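Local atomic coordinates of necrotic enteritis toxin B (Clostridium perfringens, PDB entry 4I0N), a protein that acts as a pore-forming toxin with an alpha-hemolysin fold, probably assembling into ring-shaped oligomers that pierce target-cell membranes. Residues Thr27-Ala32 and Lys38-Gly43; Ala56-Glu61 and Phe276-Gln281; Tyr85-Lys90 and Pro222-Ala227; Leu226-Pro231 and Lys235-Ile240; Ser103-Thr108 and Lys112-Ser117. One frame throughout, in Å; residues are numbered along the deposited sequence. Where two conformers were deposited one is given.

The five contacts illustrate how a beta sandwich is built: strands bonded within a sheet, then sheets closed by side chains. Contact 1 pairs strands 21-34 and 37-47 of one sheet. Contacts 2, 3 and 4 join that six-stranded sheet to the facing one; the centres of contacts 2 and 4 lie about 7 Å apart, contacts 3 and 4 share Leu226 and Ala227. Contact 5, its centre about 20 Å from that of contact 2, lays strand 113-120 against edge strand 99-104. Contact 1 closes first along the chain; the span of contact 2 encloses contacts 3, 4 and 5. Contacts 2 and 3 bring distant sequence together; contacts 1, 4 and 5 join nearby segments.

Contact 1 (Thr27-Ala32 and Lys38-Gly43); sequences TSSDTA and KATLSG. With MG (magnesium ion), chain E.
Thr27-Ala32 and Lys38-Gly43 run antiparallel, their axes 4.6 Å apart at closest approach and their directions 172° from each other. Paired backbone bonds join Ser28 with Gly43, Asp30 with Leu41 and Ala32 with Ala39; Gly43 N lies 2.7 Å from Ser28 O, and Leu41 N reaches Asp30 O at 2.9 Å. Between them, Ser29-Ser42 and Thr31-Thr40 are non-hydrogen-bonded pairs whose side chains share one face of the sheet. There Ser29 OG comes within 2.9 Å of Ser42 OG. Thr31 OG1 and Thr40 OG1 are hydrogen-bonded at 3.1 Å, their side chains crossing at a slant. The other face carries Ala32, Ala39 and Leu41, and the latter two pack on Phe276 of the opposing sheet. Asp30 points to this face too. Its CG is anti to the backbone N (chi1 -153°), which brings OD1 back to Thr31 N at 2.8 Å, the amide coming from above the carboxylate plane. The same OD1 binds magnesium at 2.2 Å, and OD2 accepts hydrogen bonds from Tyr287 N and one of the four waters on the metal. The whole is a beta hairpin of the six-stranded sheet, with a largely water-ligated magnesium site on strand 21-34.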
# COMPACT_ATOMS: atom_id res chain seq x y z
N THR A 27 15.15 8.49 16.48
CA THR A 27 14.04 7.70 15.96
C THR A 27 12.73 7.96 16.69
O THR A 27 12.73 8.33 17.88
CB THR A 27 14.33 6.18 15.99
OG1 THR A 27 14.68 5.79 17.32
CG2 THR A 27 15.47 5.84 15.04
N SER A 28 11.62 7.81 15.98
CA SER A 28 10.30 7.95 16.58
C SER A 28 9.33 7.14 15.77
O SER A 28 9.60 6.81 14.62
CB SER A 28 9.88 9.43 16.65
OG SER A 28 8.68 9.56 17.38
N SER A 29 8.20 6.79 16.37
CA SER A 29 7.15 6.10 15.64
C SER A 29 5.81 6.39 16.29
O SER A 29 5.75 6.61 17.52
CB SER A 29 7.40 4.57 15.65
OG SER A 29 6.40 3.86 14.91
N ASP A 30 4.75 6.38 15.49
CA ASP A 30 3.40 6.37 16.04
C ASP A 30 2.51 5.49 15.17
O ASP A 30 2.85 5.17 14.03
CB ASP A 30 2.83 7.79 16.15
CG ASP A 30 1.80 7.93 17.24
OD1 ASP A 30 1.44 6.90 17.84
OD2 ASP A 30 1.32 9.06 17.48
N THR A 31 1.39 5.06 15.73
CA THR A 31 0.51 4.16 15.02
C THR A 31 -0.94 4.57 15.26
O THR A 31 -1.26 5.13 16.30
CB THR A 31 0.82 2.67 15.40
OG1 THR A 31 -0.19 1.78 14.86
CG2 THR A 31 0.91 2.49 16.91
N ALA A 32 -1.79 4.28 14.29
CA ALA A 32 -3.22 4.60 14.35
C ALA A 32 -3.96 3.48 13.65
O ALA A 32 -3.39 2.79 12.80
CB ALA A 32 -3.51 5.93 13.66
N LYS A 38 -4.86 -0.03 9.33
CA LYS A 38 -3.77 0.34 10.26
C LYS A 38 -2.67 1.11 9.55
O LYS A 38 -2.29 0.77 8.44
CB LYS A 38 -3.16 -0.92 10.86
CG LYS A 38 -4.16 -1.79 11.59
CD LYS A 38 -3.49 -3.07 12.12
CE LYS A 38 -4.54 -4.01 12.73
NZ LYS A 38 -5.48 -4.50 11.67
N ALA A 39 -2.13 2.13 10.21
CA ALA A 39 -0.96 2.85 9.70
C ALA A 39 0.01 3.08 10.83
O ALA A 39 -0.34 3.72 11.85
CB ALA A 39 -1.36 4.18 9.11
N THR A 40 1.24 2.58 10.63
CA THR A 40 2.34 2.88 11.54
C THR A 40 3.37 3.66 10.75
O THR A 40 3.85 3.17 9.72
CB THR A 40 2.97 1.59 12.09
OG1 THR A 40 2.02 0.91 12.92
CG2 THR A 40 4.23 1.91 12.94
N LEU A 41 3.69 4.85 11.23
CA LEU A 41 4.68 5.71 10.55
C LEU A 41 5.87 5.86 11.48
O LEU A 41 5.74 6.38 12.61
CB LEU A 41 4.09 7.08 10.20
CG LEU A 41 4.97 7.95 9.29
CD1 LEU A 41 5.16 7.31 7.91
CD2 LEU A 41 4.35 9.33 9.14
N SER A 42 7.03 5.38 11.03
CA SER A 42 8.25 5.43 11.84
C SER A 42 9.25 6.32 11.14
O SER A 42 9.29 6.36 9.90
CB SER A 42 8.87 4.03 12.02
OG SER A 42 7.90 3.17 12.58
N GLY A 43 10.06 7.01 11.93
CA GLY A 43 10.98 7.99 11.36
C GLY A 43 12.38 7.86 11.92
O GLY A 43 12.56 7.52 13.10
MG MG E . 0.44 6.55 19.78
O HOH W 1 -0.70 8.18 19.29
O HOH W 2 -0.68 4.99 18.88
O HOH W 3 2.05 5.17 20.12
O HOH W 4 2.08 8.03 20.76

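Contact 2 (Ala56-Glu61 and Phe276-Gln281); sequences ALLNLE and FKINWQ
Trp280 and Ile278, which pack on Ala56 and Leu58, are both fastened to one residue, Ser237: the indole Trp280 NE1 is bonded to Ser237 OG, and the backbone Ile278 N makes a probable hydrogen bond with Ser237 O. The backbone bond belongs to the sheet that strands 236-255 and 258-279 share; the other holds the indole by its nitrogen and limits its rotation. With CG anti to its carbonyl carbon (chi1 -64°), the ring is carried from the turn after strand 258-279 toward strand 53-65. Its benzo end then meets the methyl of Ala56, CB lying 3.7 Å from Trp280 CH2 and 3.8 Å from Trp280 CZ3, in an oblique approach. Ile278 CG2 sits 3.4 Å above the plane of the same indole, displaced toward its rim, and so braces one face from within the segment. The other branch of Ile278 faces across the contact: its CD1 meets Leu58 CD1 tip to tip at 4.1 Å. Leu58 is fixed in turn by its backbone, which is hydrogen-bonded to that of Leu226 in the neighbouring strand. The chemistry is therefore divided. Methyl and aromatic carbons carry the side-chain contact, while the backbone bonds of Ile278 and Leu58 run within their own sheets and the buried indole N-H is met by the serine hydroxyl beside it, which together imply an apolar seam between the sheets.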
# COMPACT_ATOMS: atom_id res chain seq x y z
N ALA A 56 14.62 13.32 7.05
CA ALA A 56 14.05 12.23 7.83
C ALA A 56 13.74 11.09 6.87
O ALA A 56 13.15 11.32 5.83
CB ALA A 56 12.79 12.68 8.53
N LEU A 57 14.14 9.88 7.21
CA LEU A 57 13.72 8.69 6.47
C LEU A 57 12.46 8.20 7.18
O LEU A 57 12.46 8.03 8.40
CB LEU A 57 14.79 7.60 6.51
CG LEU A 57 16.13 7.87 5.81
CD1 LEU A 57 16.96 6.60 5.80
CD2 LEU A 57 15.94 8.34 4.38
N LEU A 58 11.38 8.00 6.43
CA LEU A 58 10.12 7.56 7.01
C LEU A 58 9.76 6.16 6.50
O LEU A 58 10.00 5.83 5.34
CB LEU A 58 8.99 8.55 6.66
CG LEU A 58 9.18 10.01 7.12
CD1 LEU A 58 7.94 10.81 6.82
CD2 LEU A 58 9.49 10.07 8.61
N ASN A 59 9.19 5.34 7.38
CA ASN A 59 8.78 4.00 6.99
C ASN A 59 7.30 3.86 7.31
O ASN A 59 6.92 4.05 8.45
CB ASN A 59 9.59 2.97 7.78
CG ASN A 59 9.24 1.52 7.41
OD1 ASN A 59 9.40 1.10 6.29
ND2 ASN A 59 8.79 0.76 8.39
N LEU A 60 6.49 3.55 6.31
CA LEU A 60 5.06 3.31 6.53
C LEU A 60 4.79 1.81 6.51
O LEU A 60 5.16 1.12 5.55
CB LEU A 60 4.22 4.01 5.43
CG LEU A 60 2.75 3.57 5.40
CD1 LEU A 60 2.02 4.01 6.69
CD2 LEU A 60 2.02 4.14 4.15
N GLU A 61 4.18 1.29 7.58
CA GLU A 61 3.70 -0.09 7.59
C GLU A 61 2.25 -0.08 7.95
O GLU A 61 1.82 0.71 8.80
CB GLU A 61 4.41 -0.91 8.66
CG GLU A 61 5.87 -0.97 8.55
CD GLU A 61 6.44 -1.53 9.82
OE1 GLU A 61 6.84 -0.73 10.69
OE2 GLU A 61 6.42 -2.77 9.97
N PHE A 276 -0.26 12.47 10.34
CA PHE A 276 0.80 12.44 11.34
C PHE A 276 1.55 13.75 11.29
O PHE A 276 1.94 14.22 10.22
CB PHE A 276 1.80 11.30 11.05
CG PHE A 276 1.19 9.91 11.15
CD1 PHE A 276 1.28 9.18 12.34
CD2 PHE A 276 0.55 9.33 10.05
CE1 PHE A 276 0.72 7.89 12.45
CE2 PHE A 276 -0.01 8.06 10.14
CZ PHE A 276 0.08 7.33 11.33
N LYS A 277 1.72 14.37 12.45
CA LYS A 277 2.63 15.52 12.53
C LYS A 277 4.07 15.04 12.54
O LYS A 277 4.45 14.17 13.34
CB LYS A 277 2.33 16.31 13.82
CG LYS A 277 3.18 17.57 14.00
CD LYS A 277 2.75 18.34 15.25
CE LYS A 277 3.71 19.54 15.50
NZ LYS A 277 3.19 20.49 16.54
N ILE A 278 4.90 15.61 11.66
CA ILE A 278 6.33 15.40 11.69
C ILE A 278 6.91 16.53 12.52
O ILE A 278 7.00 17.67 12.07
CB ILE A 278 6.94 15.39 10.28
CG1 ILE A 278 6.16 14.43 9.35
CG2 ILE A 278 8.43 15.04 10.32
CD1 ILE A 278 6.13 12.97 9.85
N ASN A 279 7.27 16.21 13.76
CA ASN A 279 7.75 17.21 14.70
C ASN A 279 9.26 17.26 14.54
O ASN A 279 9.97 16.51 15.22
CB ASN A 279 7.35 16.82 16.12
CG ASN A 279 7.60 17.93 17.14
OD1 ASN A 279 8.49 18.77 16.96
ND2 ASN A 279 6.83 17.93 18.20
N TRP A 280 9.76 18.08 13.62
CA TRP A 280 11.20 18.13 13.36
C TRP A 280 11.94 18.65 14.60
O TRP A 280 13.04 18.16 14.93
CB TRP A 280 11.51 19.02 12.15
CG TRP A 280 10.95 18.51 10.86
CD1 TRP A 280 9.69 18.71 10.35
CD2 TRP A 280 11.65 17.72 9.91
NE1 TRP A 280 9.58 18.10 9.13
CE2 TRP A 280 10.77 17.48 8.83
CE3 TRP A 280 12.95 17.21 9.85
CZ2 TRP A 280 11.13 16.72 7.71
CZ3 TRP A 280 13.33 16.45 8.73
CH2 TRP A 280 12.42 16.23 7.67
N GLN A 281 11.32 19.60 15.29
CA GLN A 281 11.95 20.25 16.43
C GLN A 281 12.28 19.25 17.54
O GLN A 281 13.37 19.28 18.10
CB GLN A 281 11.02 21.34 16.98
CG GLN A 281 11.62 22.17 18.08
CD GLN A 281 10.81 23.43 18.35
OE1 GLN A 281 9.59 23.44 18.19
NE2 GLN A 281 11.49 24.50 18.74

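Contact 3 (Tyr85-Lys90 and Pro222-Ala227); sequences YRINVK and PNMALA
Ile87 and Val89 present two successive bumps on strand 76-92, and the side chains of Pro222, Met224 and Leu226 form the relief they fit. Ile87 is forked. Its CG1 branch, placed anti to the carbonyl carbon (chi1 -71°), crosses obliquely at the CB corner of the proline ring, CG1 4.1 Å from Pro222 CB, and CD1 continues beside the same carbon at 4.2 Å. The other branch turns to the thioether, Ile87 CG2 standing 4.3 Å from Met224 SD. One isoleucine thus fills the dip between proline and methionine. Further along, Val89 CG1 touches Leu226 CD2 at 3.7 Å, the closest approach of the contact, the two side chains crossing at a slant. Leu226 has its CG between the backbone N and the carbonyl carbon (chi1 60°), a rotamer that puts CD2 where the valine methyl arrives. Backbones stay well apart: the CA atoms of Ile87 and Pro222 are 8.0 Å from each other, as suits two sheets meeting through side chains. Around this layer, Leu58 of strand 53-65 covers Leu226, Trp168 of strand 165-172 and Tyr149 of strand 144-150 rest on Met224, and Tyr243 and Ile239 of strand 236-255 pack beside Ile87 and Val89.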
# COMPACT_ATOMS: atom_id res chain seq x y z
N TYR A 85 -5.63 -1.92 -4.36
CA TYR A 85 -5.34 -1.11 -3.18
C TYR A 85 -4.49 0.11 -3.60
O TYR A 85 -3.46 -0.06 -4.23
CB TYR A 85 -4.55 -1.92 -2.17
CG TYR A 85 -5.24 -3.13 -1.61
CD1 TYR A 85 -5.94 -3.05 -0.39
CD2 TYR A 85 -5.15 -4.37 -2.26
CE1 TYR A 85 -6.55 -4.18 0.17
CE2 TYR A 85 -5.78 -5.52 -1.71
CZ TYR A 85 -6.47 -5.41 -0.49
OH TYR A 85 -7.06 -6.53 0.06
N ARG A 86 -4.92 1.31 -3.22
CA ARG A 86 -4.16 2.52 -3.49
C ARG A 86 -3.65 3.14 -2.19
O ARG A 86 -4.42 3.30 -1.21
CB ARG A 86 -5.00 3.55 -4.22
CG ARG A 86 -4.20 4.84 -4.53
CD ARG A 86 -4.98 5.75 -5.47
NE ARG A 86 -5.07 5.15 -6.80
CZ ARG A 86 -5.77 5.65 -7.81
NH1 ARG A 86 -6.46 6.77 -7.68
NH2 ARG A 86 -5.78 5.01 -8.98
N ILE A 87 -2.37 3.47 -2.18
CA ILE A 87 -1.75 4.07 -0.99
C ILE A 87 -1.17 5.40 -1.45
O ILE A 87 -0.35 5.45 -2.36
CB ILE A 87 -0.64 3.15 -0.40
CG1 ILE A 87 -1.25 1.90 0.26
CG2 ILE A 87 0.24 3.90 0.65
CD1 ILE A 87 -1.46 0.73 -0.65
N ASN A 88 -1.61 6.49 -0.81
CA ASN A 88 -1.05 7.80 -1.09
C ASN A 88 -0.35 8.28 0.17
O ASN A 88 -0.90 8.16 1.27
CB ASN A 88 -2.13 8.81 -1.45
CG ASN A 88 -2.95 8.43 -2.67
OD1 ASN A 88 -2.47 7.80 -3.61
ND2 ASN A 88 -4.21 8.82 -2.65
N VAL A 89 0.85 8.82 0.01
CA VAL A 89 1.53 9.44 1.12
C VAL A 89 1.80 10.89 0.68
O VAL A 89 2.51 11.12 -0.29
CB VAL A 89 2.83 8.69 1.48
CG1 VAL A 89 3.52 9.38 2.62
CG2 VAL A 89 2.53 7.23 1.89
N LYS A 90 1.22 11.85 1.40
CA LYS A 90 1.31 13.25 1.02
C LYS A 90 2.09 14.00 2.08
O LYS A 90 1.94 13.73 3.25
CB LYS A 90 -0.07 13.89 0.87
CG LYS A 90 -0.87 13.33 -0.31
CD LYS A 90 -2.27 13.94 -0.31
CE LYS A 90 -3.10 13.40 -1.46
NZ LYS A 90 -4.52 13.90 -1.36
N PRO A 222 0.75 -3.04 3.39
CA PRO A 222 1.70 -2.18 2.69
C PRO A 222 2.95 -1.86 3.53
O PRO A 222 2.88 -1.80 4.76
CB PRO A 222 0.89 -0.91 2.42
CG PRO A 222 -0.15 -0.88 3.54
CD PRO A 222 -0.52 -2.35 3.69
N ASN A 223 4.07 -1.68 2.84
CA ASN A 223 5.31 -1.22 3.48
C ASN A 223 6.01 -0.40 2.41
O ASN A 223 6.46 -0.94 1.40
CB ASN A 223 6.18 -2.41 3.94
CG ASN A 223 7.38 -2.00 4.84
OD1 ASN A 223 8.28 -2.82 5.06
ND2 ASN A 223 7.38 -0.77 5.37
N MET A 224 6.02 0.91 2.62
CA MET A 224 6.66 1.84 1.70
C MET A 224 7.55 2.74 2.53
O MET A 224 7.39 2.84 3.74
CB MET A 224 5.64 2.69 0.93
CG MET A 224 4.85 1.95 -0.12
SD MET A 224 3.43 1.05 0.59
CE MET A 224 2.80 0.27 -0.90
N ALA A 225 8.48 3.41 1.88
CA ALA A 225 9.37 4.30 2.63
C ALA A 225 9.73 5.52 1.80
O ALA A 225 9.70 5.49 0.57
CB ALA A 225 10.63 3.55 3.08
N LEU A 226 10.08 6.61 2.49
CA LEU A 226 10.50 7.78 1.77
C LEU A 226 11.53 8.58 2.54
O LEU A 226 11.79 8.30 3.72
CB LEU A 226 9.29 8.63 1.39
CG LEU A 226 8.39 9.17 2.48
CD1 LEU A 226 9.11 10.26 3.28
CD2 LEU A 226 7.14 9.74 1.81
N ALA A 227 12.13 9.56 1.86
CA ALA A 227 13.03 10.50 2.51
C ALA A 227 12.41 11.87 2.35
O ALA A 227 12.06 12.27 1.22
CB ALA A 227 14.43 10.47 1.85

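Contact 4 (Leu226-Pro231 and Lys235-Ile240); sequences LALTAP and KESVII
Leu228 and Ile239 meet methyl to methyl across a beta arch, in which the chain leaves one sheet of the sandwich at strand 219-231 and enters the facing sheet at strand 236-255. Leu228 CD1 and Ile239 CD1 are 4.0 Å apart, the two side chains reaching tip to tip, and the nearest CA pair, again Leu228 and Ile239, is 10.0 Å apart. Ser237 adds a looser touch beside them. Its own hydroxyl is engaged by the indole of Trp280, so a polar group is tolerated in this buried layer. A second shell sets the pair in place. Strand 53-65 holds the backbone of Leu228 through Ala56 and that of Leu226 through Leu58, while Ile239 is backed by Ile278 and Val89. Leu41 of strand 37-47 packs on it as well. Leu228 CG and Ile239 CG1 are both anti to the carbonyl carbon (chi1 -77° in Leu228), which sends the delta carbons toward the facing sheet. On the serine side the leucine makes only a marginal contact, Leu228 CD1 lying 4.5 Å from Ser237 OG.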
# COMPACT_ATOMS: atom_id res chain seq x y z
N LEU A 226 10.08 6.61 2.49
CA LEU A 226 10.50 7.78 1.77
C LEU A 226 11.53 8.58 2.54
O LEU A 226 11.79 8.30 3.72
CB LEU A 226 9.29 8.63 1.39
CG LEU A 226 8.39 9.17 2.48
CD1 LEU A 226 9.11 10.26 3.28
CD2 LEU A 226 7.14 9.74 1.81
N ALA A 227 12.13 9.56 1.86
CA ALA A 227 13.03 10.50 2.51
C ALA A 227 12.41 11.87 2.35
O ALA A 227 12.06 12.27 1.22
CB ALA A 227 14.43 10.47 1.85
N LEU A 228 12.28 12.59 3.46
CA LEU A 228 11.84 13.99 3.46
C LEU A 228 13.02 14.87 3.71
O LEU A 228 13.85 14.58 4.59
CB LEU A 228 10.85 14.28 4.59
CG LEU A 228 9.41 13.85 4.53
CD1 LEU A 228 8.71 14.27 5.84
CD2 LEU A 228 8.73 14.53 3.34
N THR A 229 13.09 15.95 2.94
CA THR A 229 14.10 16.96 3.14
C THR A 229 13.45 18.28 3.58
O THR A 229 12.41 18.67 3.02
CB THR A 229 14.98 17.11 1.89
OG1 THR A 229 14.15 17.21 0.72
CG2 THR A 229 15.85 15.86 1.73
N ALA A 230 14.05 18.94 4.56
CA ALA A 230 13.55 20.18 5.14
C ALA A 230 14.68 21.21 5.24
O ALA A 230 15.84 20.83 5.42
CB ALA A 230 12.99 19.89 6.53
N PRO A 231 14.34 22.51 5.17
CA PRO A 231 15.31 23.53 5.56
C PRO A 231 15.74 23.29 7.01
O PRO A 231 14.97 22.71 7.78
CB PRO A 231 14.52 24.84 5.43
CG PRO A 231 13.39 24.50 4.49
CD PRO A 231 13.03 23.09 4.82
N LYS A 235 10.39 23.31 11.82
CA LYS A 235 9.96 22.83 13.11
C LYS A 235 8.88 21.75 13.02
O LYS A 235 8.83 20.86 13.86
CB LYS A 235 9.55 23.99 14.01
CG LYS A 235 10.72 24.88 14.38
CD LYS A 235 10.32 25.99 15.31
CE LYS A 235 11.53 26.88 15.58
NZ LYS A 235 11.12 27.97 16.47
N GLU A 236 8.01 21.85 12.01
CA GLU A 236 6.94 20.88 11.83
C GLU A 236 6.47 20.80 10.38
O GLU A 236 6.56 21.79 9.60
CB GLU A 236 5.75 21.20 12.76
CG GLU A 236 5.09 22.58 12.47
CD GLU A 236 5.88 23.75 13.07
OE1 GLU A 236 6.13 23.73 14.31
OE2 GLU A 236 6.27 24.68 12.31
N SER A 237 5.96 19.62 10.03
CA SER A 237 5.26 19.41 8.79
C SER A 237 4.26 18.29 9.05
O SER A 237 4.16 17.77 10.17
CB SER A 237 6.24 19.08 7.65
OG SER A 237 6.91 17.86 7.86
N VAL A 238 3.50 17.93 8.03
CA VAL A 238 2.52 16.87 8.19
C VAL A 238 2.68 15.84 7.09
O VAL A 238 3.02 16.17 5.97
CB VAL A 238 1.09 17.47 8.18
CG1 VAL A 238 0.04 16.41 8.18
CG2 VAL A 238 0.90 18.40 9.40
N ILE A 239 2.46 14.57 7.44
CA ILE A 239 2.34 13.49 6.45
C ILE A 239 0.91 12.94 6.56
O ILE A 239 0.42 12.66 7.67
CB ILE A 239 3.38 12.35 6.71
CG1 ILE A 239 4.79 12.82 6.31
CG2 ILE A 239 2.95 11.00 6.01
CD1 ILE A 239 5.03 12.99 4.80
N ILE A 240 0.25 12.81 5.41
CA ILE A 240 -1.08 12.23 5.33
C ILE A 240 -0.97 10.89 4.60
O ILE A 240 -0.47 10.82 3.49
CB ILE A 240 -2.07 13.15 4.58
CG1 ILE A 240 -2.06 14.56 5.21
CG2 ILE A 240 -3.49 12.54 4.59
CD1 ILE A 240 -2.50 15.67 4.28

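Contact 5 (Ser103-Thr108 and Lys112-Ser117); sequences SIPKNT and KDVSNS
The amide of Asn116 is the flat group here, and the side chain of Ile104 crosses that of Asn116 nearly at a right angle, as the puckered ring of Pro105 crosses Val114. They lie where strand 113-120 of a three-stranded sheet is laid on the edge of the sandwich, an arrangement consistent with the folded-back stem region of monomeric leukocidin-type toxins. In the conformer described, one of two for Asn116, the methyl CG2 of Ile104 lies on one side of the amide plane, displaced beyond its nitrogen, 4.0 Å from Asn116 ND2. Ser117 N approaches OD1 from that same side, well out of the carbonyl plane. The amide nitrogen is also bonded to Val128 O and to a water, which lies 3.2 Å from Asn116 ND2 and accepts from Lys106 N as well, so that it bridges the segments. Pro105 follows a cis peptide bond, and its ring rests on the valine: Pro105 CB is 3.9 Å and Pro105 CG 4.1 Å from Val114 CG1. Tyr149 and Ile147 pack about the proline too. Ile104 has CG1 between its backbone N and carbonyl carbon (chi1 52°), which drives its far methyl against the opposite backbone, CD1 lying 3.5 Å from Asn116 O. Contact across the segments is therefore mostly apolar, with the water as a polar link between them. Behind it, the bent chain of Lys106 turns back to the end of strand 99-104, where Lys106 NZ, also bonded to Gln158, donates to Ser103 O at 2.8 Å.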
# COMPACT_ATOMS: atom_id res chain seq x y z
N SER A 103 11.51 7.88 -2.79
CA SER A 103 10.56 6.96 -2.16
C SER A 103 10.71 5.59 -2.81
O SER A 103 11.14 5.48 -3.97
CB SER A 103 9.13 7.50 -2.31
OG SER A 103 8.72 7.53 -3.67
N ILE A 104 10.37 4.55 -2.06
CA ILE A 104 10.41 3.18 -2.56
C ILE A 104 9.09 2.49 -2.15
O ILE A 104 8.48 2.84 -1.13
CB ILE A 104 11.64 2.38 -2.01
CG1 ILE A 104 11.72 2.47 -0.47
CG2 ILE A 104 12.96 2.84 -2.67
CD1 ILE A 104 12.63 1.44 0.19
N PRO A 105 8.64 1.49 -2.93
CA PRO A 105 9.26 0.95 -4.14
C PRO A 105 9.02 1.82 -5.33
O PRO A 105 8.17 2.70 -5.29
CB PRO A 105 8.57 -0.42 -4.30
CG PRO A 105 7.22 -0.24 -3.67
CD PRO A 105 7.38 0.80 -2.58
N LYS A 106 9.78 1.59 -6.40
CA LYS A 106 9.70 2.45 -7.57
C LYS A 106 9.22 1.71 -8.80
O LYS A 106 9.21 0.47 -8.83
CB LYS A 106 11.04 3.15 -7.84
CG LYS A 106 11.60 3.93 -6.63
CD LYS A 106 12.50 5.14 -7.03
CE LYS A 106 11.69 6.38 -7.40
NZ LYS A 106 10.65 6.75 -6.37
N ASN A 107 8.81 2.48 -9.81
CA ASN A 107 8.36 1.94 -11.08
C ASN A 107 7.27 0.88 -10.89
O ASN A 107 6.34 1.10 -10.10
CB ASN A 107 9.59 1.45 -11.88
CG ASN A 107 10.60 2.56 -12.09
OD1 ASN A 107 11.74 2.48 -11.62
ND2 ASN A 107 10.18 3.61 -12.79
N THR A 108 7.37 -0.24 -11.60
CA THR A 108 6.39 -1.32 -11.47
C THR A 108 7.07 -2.63 -11.10
O THR A 108 8.08 -3.00 -11.72
CB THR A 108 5.61 -1.49 -12.77
OG1 THR A 108 4.97 -0.25 -13.07
CG2 THR A 108 4.57 -2.62 -12.69
N LYS A 112 6.29 -11.41 -6.61
CA LYS A 112 5.44 -11.57 -5.43
C LYS A 112 6.03 -10.85 -4.22
O LYS A 112 5.30 -10.22 -3.43
CB LYS A 112 5.21 -13.05 -5.11
CG LYS A 112 4.44 -13.27 -3.79
CD LYS A 112 4.11 -14.74 -3.56
CE LYS A 112 5.34 -15.61 -3.49
NZ LYS A 112 6.07 -15.44 -2.22
N ASP A 113 7.34 -10.98 -4.02
CA ASP A 113 7.98 -10.38 -2.85
C ASP A 113 8.65 -9.08 -3.25
O ASP A 113 9.56 -9.06 -4.09
CB ASP A 113 9.00 -11.32 -2.21
CG ASP A 113 8.38 -12.60 -1.71
OD1 ASP A 113 7.21 -12.56 -1.27
OD2 ASP A 113 9.07 -13.64 -1.75
N VAL A 114 8.18 -7.98 -2.66
CA VAL A 114 8.75 -6.66 -2.92
C VAL A 114 9.71 -6.35 -1.78
O VAL A 114 9.38 -6.51 -0.60
CB VAL A 114 7.64 -5.59 -2.96
CG1 VAL A 114 8.25 -4.15 -3.11
CG2 VAL A 114 6.67 -5.92 -4.10
N SER A 115 10.92 -5.94 -2.15
CA SER A 115 11.93 -5.63 -1.14
C SER A 115 12.88 -4.61 -1.73
O SER A 115 13.42 -4.85 -2.80
CB SER A 115 12.72 -6.90 -0.78
OG SER A 115 13.66 -6.65 0.25
N ASN A 116 13.07 -3.49 -1.04
CA ASN A 116 14.14 -2.55 -1.41
C ASN A 116 14.50 -1.68 -0.24
O ASN A 116 13.91 -1.79 0.84
CB ASN A 116 13.80 -1.69 -2.64
CG ASN A 116 15.05 -1.12 -3.35
OD1 ASN A 116 16.20 -1.45 -3.03
ND2 ASN A 116 14.80 -0.26 -4.33
N SER A 117 15.55 -0.89 -0.42
CA SER A 117 16.05 -0.05 0.65
C SER A 117 16.29 1.36 0.15
O SER A 117 16.61 1.57 -1.03
CB SER A 117 17.34 -0.62 1.24
OG SER A 117 17.74 0.17 2.34
O HOH W 5 11.97 -0.23 -5.81